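Local coordinates for histidinol-phosphatase (Listeria monocytogenes str. 4b H7858, PDB 3DCP), which probably hydrolyses L-histidinol phosphate to L-histidinol and phosphate, a late step of histidine biosynthesis, using a metal-dependent PHP-domain active site, at the zinc ion and Fe (III) ion site. Coordinates in Å, arbitrary orientation; residue numbers count along the deposited sequence, not the author numbering.

The zinc ion and Fe (III) ion site. Residues 6, 8, 12, 14, 39-40, 60, 93, 121, 222, 224, 258, 260. With ZN (zinc ion), chain B; FE (Fe (III) ion), chain C.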
# COMPACT_ATOMS: atom_id res chain seq x y z
N HIS A 6 0.58 6.19 6.31
CA HIS A 6 0.64 5.98 4.87
C HIS A 6 0.29 7.24 4.09
O HIS A 6 -0.88 7.51 3.83
CB HIS A 6 -0.30 4.82 4.51
CG HIS A 6 -0.05 4.22 3.17
ND1 HIS A 6 -0.44 2.94 2.85
CD2 HIS A 6 0.53 4.73 2.05
CE1 HIS A 6 -0.12 2.68 1.59
NE2 HIS A 6 0.47 3.75 1.09
N HIS A 8 1.78 10.17 0.82
CA HIS A 8 2.67 10.38 -0.31
C HIS A 8 3.03 11.85 -0.51
O HIS A 8 2.54 12.72 0.21
CB HIS A 8 2.04 9.76 -1.56
CG HIS A 8 2.00 8.27 -1.51
ND1 HIS A 8 3.08 7.48 -1.85
CD2 HIS A 8 1.04 7.42 -1.08
CE1 HIS A 8 2.78 6.21 -1.65
NE2 HIS A 8 1.55 6.15 -1.17
N CYS A 12 5.73 11.73 -6.10
CA CYS A 12 4.92 10.66 -6.67
C CYS A 12 4.42 11.12 -8.04
O CYS A 12 3.63 12.06 -8.14
CB CYS A 12 3.74 10.33 -5.76
SG CYS A 12 2.65 9.07 -6.45
N HIS A 14 2.17 9.99 -10.04
CA HIS A 14 0.73 9.97 -10.23
C HIS A 14 -0.04 10.68 -9.13
O HIS A 14 -1.26 10.57 -9.04
CB HIS A 14 0.21 8.55 -10.36
CG HIS A 14 0.65 7.65 -9.25
ND1 HIS A 14 1.87 7.01 -9.25
CD2 HIS A 14 0.04 7.30 -8.09
CE1 HIS A 14 2.00 6.31 -8.14
NE2 HIS A 14 0.90 6.47 -7.41
N GLU A 39 6.84 7.25 0.49
CA GLU A 39 6.72 7.41 -0.94
C GLU A 39 7.06 6.11 -1.67
O GLU A 39 7.77 5.25 -1.14
CB GLU A 39 7.64 8.53 -1.41
CG GLU A 39 7.40 8.89 -2.84
CD GLU A 39 5.94 9.22 -3.08
OE1 GLU A 39 5.52 10.34 -2.73
OE2 GLU A 39 5.23 8.33 -3.59
N HIS A 40 6.53 5.96 -2.88
CA HIS A 40 6.80 4.78 -3.68
C HIS A 40 8.27 4.61 -4.02
O HIS A 40 8.91 5.51 -4.56
CB HIS A 40 6.01 4.84 -4.98
CG HIS A 40 4.54 4.67 -4.80
ND1 HIS A 40 3.97 3.45 -4.52
CD2 HIS A 40 3.52 5.56 -4.84
CE1 HIS A 40 2.66 3.59 -4.40
NE2 HIS A 40 2.37 4.87 -4.59
N THR A 60 4.49 5.80 -14.52
CA THR A 60 3.95 6.67 -13.49
C THR A 60 4.00 6.07 -12.07
O THR A 60 3.77 6.77 -11.08
CB THR A 60 2.49 7.06 -13.89
OG1 THR A 60 2.52 8.25 -14.69
CG2 THR A 60 1.61 7.26 -12.70
N GLU A 93 6.91 3.09 0.49
CA GLU A 93 5.88 2.09 0.30
C GLU A 93 6.64 1.20 -0.68
O GLU A 93 6.81 1.54 -1.84
CB GLU A 93 4.64 2.63 -0.38
CG GLU A 93 3.73 1.50 -0.84
CD GLU A 93 2.33 1.95 -1.17
OE1 GLU A 93 2.16 3.11 -1.59
OE2 GLU A 93 1.40 1.14 -1.04
N SER A 121 3.88 -3.37 -0.09
CA SER A 121 2.62 -3.53 -0.82
C SER A 121 2.70 -4.33 -2.12
O SER A 121 3.70 -4.28 -2.84
CB SER A 121 2.03 -2.15 -1.14
OG SER A 121 1.80 -1.38 0.03
N ASP A 222 -1.76 -2.27 7.47
CA ASP A 222 -2.10 -0.93 7.01
C ASP A 222 -3.63 -0.87 6.89
O ASP A 222 -4.20 -1.57 6.06
CB ASP A 222 -1.41 -0.73 5.64
CG ASP A 222 -1.87 0.51 4.88
OD1 ASP A 222 -1.95 1.61 5.48
OD2 ASP A 222 -2.08 0.39 3.65
N ASN A 224 -6.07 0.90 5.51
CA ASN A 224 -6.14 1.88 4.44
C ASN A 224 -7.56 2.32 4.07
O ASN A 224 -8.38 1.51 3.63
CB ASN A 224 -5.41 1.29 3.24
CG ASN A 224 -5.01 2.32 2.22
OD1 ASN A 224 -5.84 3.07 1.71
ND2 ASN A 224 -3.71 2.35 1.89
N ASP A 258 -3.35 7.02 2.85
CA ASP A 258 -2.81 6.86 1.51
C ASP A 258 -2.98 8.18 0.74
O ASP A 258 -3.27 8.18 -0.45
CB ASP A 258 -3.55 5.74 0.77
CG ASP A 258 -2.63 4.95 -0.15
OD1 ASP A 258 -1.64 5.52 -0.64
OD2 ASP A 258 -2.91 3.75 -0.38
N HIS A 260 -2.42 11.46 -1.37
CA HIS A 260 -1.57 11.86 -2.49
C HIS A 260 -1.76 13.35 -2.73
O HIS A 260 -1.34 13.89 -3.75
CB HIS A 260 -1.94 11.08 -3.76
CG HIS A 260 -1.59 9.63 -3.68
ND1 HIS A 260 -2.23 8.76 -2.82
CD2 HIS A 260 -0.65 8.90 -4.32
CE1 HIS A 260 -1.70 7.56 -2.93
NE2 HIS A 260 -0.73 7.61 -3.84
ZN ZN B . 0.52 6.21 -5.11
FE FE C . 0.30 4.27 -1.08
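Two metals 4.5 Å apart (ZN to FE), bound by histidine nitrogens and carboxylate oxygens, point to a catalytic centre, the metal site expected of a PHP-domain phosphatase. Its iron illustrates how such a fold assembles a metal site from strands and the loops that follow: His6 in strand 3-7 and His8 just beyond it, an HXH motif, bind FE through NE2, while two carboxylates approach from opposite poles. Glu93 OE1, at 2.3 Å from FE, comes down an extended chain (CG anti to the backbone N, chi1 167°), and Asp258 OD1 lies opposite it, 177° away across the ion. Each carboxylate binds by one oxygen and has the other tied back: Ser121 OG meets the anti lone pair of Glu93 OE2 at 2.8 Å, and Asn224 ND2 reaches Asp258 OD2 at 2.8 Å from above the carboxylate plane. The same amide nitrogen donates to Asp222 OD2, which accepts through its syn lone pair and whose carboxylate sits at the edge of the His6 ring.

Zinc is bound by NE2 of His14, His40 and His260, and faces the His8 ring, 4.0 Å above its centre. A second shell fixes the rings: His14 ND1 donates to the carbonyl Thr60 O at 2.7 Å, nearly in the ring plane, and Glu39 OE2 accepts both His8 ND1 (2.9 Å) and the backbone His40 N. That carboxylate may make His8 a stronger donor to iron. Cys12 SG covers a face of His14, 3.8 Å from ZN and not bonded to it. With further ligands possibly unseen, the paired metals probably grip the substrate phosphate and activate water for its hydrolysis.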